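Local coordinates for protein microbial serine proteinases; subtilisin (Bacillus subtilis, PDB 2GKO) that probably hydrolyses peptide bonds as a calcium-loaded, cold-adapted serine protease of the subtilase family, at residues A[50-55]-A[60-65]. Residues are numbered along the deposited sequence; the frame is centred on the assembly and turned at random.
Sequences QCKDFT and FTDNSC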
ATOM      1  N   GLN A  50      -8.112  -3.904  14.684  1.00 11.00           N
ATOM      2  CA  GLN A  50      -7.085  -3.475  15.622  1.00 10.35           C
ATOM      3  C   GLN A  50      -6.806  -1.995  15.483  1.00 10.10           C
ATOM      4  O   GLN A  50      -6.971  -1.418  14.398  1.00  9.09           O
ATOM      5  CB  GLN A  50      -5.783  -4.263  15.432  1.00 10.41           C
ATOM      6  CG  GLN A  50      -5.983  -5.760  15.702  1.00 11.45           C
ATOM      7  CD  GLN A  50      -4.687  -6.519  15.952  1.00 11.74           C
ATOM      8  OE1 GLN A  50      -4.698  -7.768  16.034  1.00 16.19           O
ATOM      9  NE2 GLN A  50      -3.587  -5.805  16.047  1.00  9.05           N
ATOM     10  N   CYS A  51      -6.429  -1.378  16.585  1.00 10.30           N
ATOM     11  CA  CYS A  51      -6.198   0.051  16.659  1.00 10.56           C
ATOM     12  C   CYS A  51      -5.186   0.253  17.786  1.00 10.80           C
ATOM     13  O   CYS A  51      -5.537   0.141  18.951  1.00 10.36           O
ATOM     14  CB  CYS A  51      -7.513   0.787  16.929  1.00 10.52           C
ATOM     15  SG  CYS A  51      -7.409   2.523  17.319  1.00 10.62           S
ATOM     16  N   LYS A  52      -3.921   0.456  17.408  1.00 11.04           N
ATOM     17  CA  LYS A  52      -2.796   0.454  18.340  1.00 11.55           C
ATOM     18  C   LYS A  52      -1.878   1.614  18.005  1.00 11.51           C
ATOM     19  O   LYS A  52      -1.683   1.953  16.829  1.00 10.44           O
ATOM     20  CB  LYS A  52      -2.043  -0.870  18.269  1.00 11.26           C
ATOM     21  CG  LYS A  52      -2.894  -2.074  18.700  1.00 12.14           C
ATOM     22  CD  LYS A  52      -2.184  -3.389  18.525  1.00 12.19           C
ATOM     23  CE  LYS A  52      -2.997  -4.552  19.136  1.00 10.82           C
ATOM     24  NZ  LYS A  52      -2.490  -5.884  18.767  1.00 10.95           N
ATOM     25  N   ASP A  53      -1.357   2.262  19.041  1.00 11.71           N
ATOM     26  CA  ASP A  53      -0.536   3.454  18.887  1.00 11.89           C
ATOM     27  C   ASP A  53       0.884   3.176  19.383  1.00 12.42           C
ATOM     28  O   ASP A  53       1.101   3.042  20.586  1.00 12.79           O
ATOM     29  CB  ASP A  53      -1.160   4.603  19.651  1.00 12.14           C
ATOM     30  CG  ASP A  53      -0.480   5.933  19.408  1.00 11.92           C
ATOM     31  OD1 ASP A  53       0.566   6.013  18.744  1.00 11.46           O
ATOM     32  OD2 ASP A  53      -0.978   6.990  19.837  1.00 14.05           O
ATOM     33  N   PHE A  54       1.825   3.130  18.453  1.00 12.45           N
ATOM     34  CA  PHE A  54       3.234   2.859  18.737  1.00 13.21           C
ATOM     35  C   PHE A  54       4.053   4.119  18.982  1.00 14.45           C
ATOM     36  O   PHE A  54       5.271   4.023  19.223  1.00 14.00           O
ATOM     37  CB  PHE A  54       3.827   2.035  17.601  1.00 12.21           C
ATOM     38  CG  PHE A  54       3.262   0.659  17.523  1.00 12.69           C
ATOM     39  CD1 PHE A  54       3.914  -0.410  18.125  1.00 14.23           C
ATOM     40  CD2 PHE A  54       2.043   0.425  16.896  1.00 13.58           C
ATOM     41  CE1 PHE A  54       3.388  -1.665  18.066  1.00 13.47           C
ATOM     42  CE2 PHE A  54       1.530  -0.838  16.829  1.00 13.52           C
ATOM     43  CZ  PHE A  54       2.185  -1.884  17.422  1.00 14.50           C
ATOM     44  N   THR A  55       3.399   5.279  19.019  1.00 15.97           N
ATOM     45  CA  THR A  55       4.082   6.558  19.213  1.00 17.98           C
ATOM     46  C   THR A  55       3.991   7.086  20.637  1.00 21.37           C
ATOM     47  O   THR A  55       4.606   8.096  20.945  1.00 23.66           O
ATOM     48  CB  THR A  55       3.539   7.620  18.244  1.00 17.25           C
ATOM     49  OG1 THR A  55       2.221   8.058  18.641  1.00 14.96           O
ATOM     50  CG2 THR A  55       3.435   7.068  16.846  1.00 15.48           C
ATOM     51  N   PHE A  60       3.254  -0.217  22.803  1.00 25.17           N
ATOM     52  CA  PHE A  60       2.133   0.508  22.214  1.00 22.20           C
ATOM     53  C   PHE A  60       1.012   0.688  23.227  1.00 20.73           C
ATOM     54  O   PHE A  60       0.928  -0.036  24.230  1.00 20.45           O
ATOM     55  CB  PHE A  60       1.611  -0.248  20.989  1.00 21.46           C
ATOM     56  CG  PHE A  60       1.048  -1.614  21.299  1.00 19.66           C
ATOM     57  CD1 PHE A  60       1.868  -2.742  21.255  1.00 20.17           C
ATOM     58  CD2 PHE A  60      -0.295  -1.777  21.619  1.00 17.89           C
ATOM     59  CE1 PHE A  60       1.357  -3.999  21.537  1.00 19.62           C
ATOM     60  CE2 PHE A  60      -0.816  -3.035  21.900  1.00 18.10           C
ATOM     61  CZ  PHE A  60       0.018  -4.154  21.859  1.00 19.65           C
ATOM     62  N   THR A  61       0.136   1.647  22.942  1.00 18.37           N
ATOM     63  CA  THR A  61      -1.117   1.825  23.657  1.00 17.17           C
ATOM     64  C   THR A  61      -2.210   1.214  22.794  1.00 16.09           C
ATOM     65  O   THR A  61      -2.362   1.590  21.648  1.00 14.73           O
ATOM     66  CB  THR A  61      -1.376   3.313  23.892  1.00 16.85           C
ATOM     67  OG1 THR A  61      -0.329   3.862  24.716  1.00 18.25           O
ATOM     68  CG2 THR A  61      -2.653   3.541  24.680  1.00 17.78           C
ATOM     69  N   ASP A  62      -2.936   0.263  23.358  1.00 15.83           N
ATOM     70  CA  ASP A  62      -4.021  -0.423  22.689  1.00 15.73           C
ATOM     71  C   ASP A  62      -5.277   0.421  22.674  1.00 15.89           C
ATOM     72  O   ASP A  62      -5.416   1.343  23.487  1.00 15.83           O
ATOM     73  CB  ASP A  62      -4.315  -1.762  23.380  1.00 15.79           C
ATOM     74  CG  ASP A  62      -4.859  -2.787  22.436  1.00 17.90           C
ATOM     75  OD1 ASP A  62      -5.062  -3.937  22.863  1.00 18.85           O
ATOM     76  OD2 ASP A  62      -5.109  -2.535  21.227  1.00 14.01           O
ATOM     77  N   ASN A  63      -6.163   0.112  21.716  1.00 15.70           N
ATOM     78  CA  ASN A  63      -7.440   0.800  21.558  1.00 16.28           C
ATOM     79  C   ASN A  63      -7.251   2.292  21.328  1.00 15.05           C
ATOM     80  O   ASN A  63      -8.035   3.124  21.811  1.00 15.48           O
ATOM     81  CB  ASN A  63      -8.347   0.542  22.776  1.00 17.06           C
ATOM     82  CG  ASN A  63      -8.658  -0.938  22.963  1.00 19.73           C
ATOM     83  OD1 ASN A  63      -9.193  -1.593  22.068  1.00 24.71           O
ATOM     84  ND2 ASN A  63      -8.332  -1.463  24.143  1.00 23.20           N
ATOM     85  N   SER A  64      -6.198   2.626  20.604  1.00 13.76           N
ATOM     86  CA  SER A  64      -5.835   4.013  20.329  1.00 12.80           C
ATOM     87  C   SER A  64      -5.004   4.066  19.041  1.00 11.97           C
ATOM     88  O   SER A  64      -4.053   3.311  18.884  1.00 10.99           O
ATOM     89  CB  SER A  64      -4.999   4.547  21.496  1.00 13.34           C
ATOM     90  OG  SER A  64      -4.764   5.934  21.363  1.00 13.25           O
ATOM     91  N   CYS A  65      -5.387   4.933  18.102  1.00 10.67           N
ATOM     92  CA  CYS A  65      -4.724   5.047  16.811  1.00 10.59           C
ATOM     93  C   CYS A  65      -5.216   6.306  16.078  1.00 11.04           C
ATOM     94  O   CYS A  65      -5.418   6.277  14.871  1.00  9.36           O
ATOM     95  CB  CYS A  65      -4.990   3.798  15.962  1.00 10.53           C
ATOM     96  SG  CYS A  65      -6.725   3.474  15.651  1.00  9.91           S
TER
HETATM   97  O   HOH W   1      -6.487  -3.066  18.895  1.00 14.06           O
HETATM   98  O   HOH W   2      -3.805   7.543  19.341  1.00 14.25           O
HETATM   99  O   HOH W   3      -2.225   6.450  22.345  1.00 14.74           O
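F60 lies between F54 and K52. Its CB sits over the centre of the F54 ring, 3.7 Å from F54 CD1, and the two rings meet obliquely with planes at 42°. With CG between its own N and carbonyl carbon (chi1 63°), the F60 ring lies where K52 CD packs over one face in a CH-pi contact, 3.7 Å from F60 CE2; K52 NZ is hydrogen-bonded to H121 NE2. T61 then pairs with D53, T61 N giving to D53 O and D53 N to T61 O, both at 2.9 Å. This is the hydrogen-bonded pair of a short antiparallel hairpin, in which strand 61-62 lies outermost and strand 48-53 runs parallel to strand 97-102 of the subtilase sheet. OD2 of D62 lies 3.4 Å from K52 CG, accepts N63 N from above the carboxylate plane, and reaches C51 N through a water. N63 takes a left-handed backbone conformation (phi 59°), and after it S64 N hydrogen-bonds to C51 O at 3.1 Å, from well above the carbonyl plane. Two waters bridge S64 OG to D53 OD2, while D53 OD1 accepts from T55 N, an Asx turn, and also from T55 OG1. Just past the hairpin, C65 SG is joined to C51 SG by a disulfide, tying the returning chain to strand 48-53.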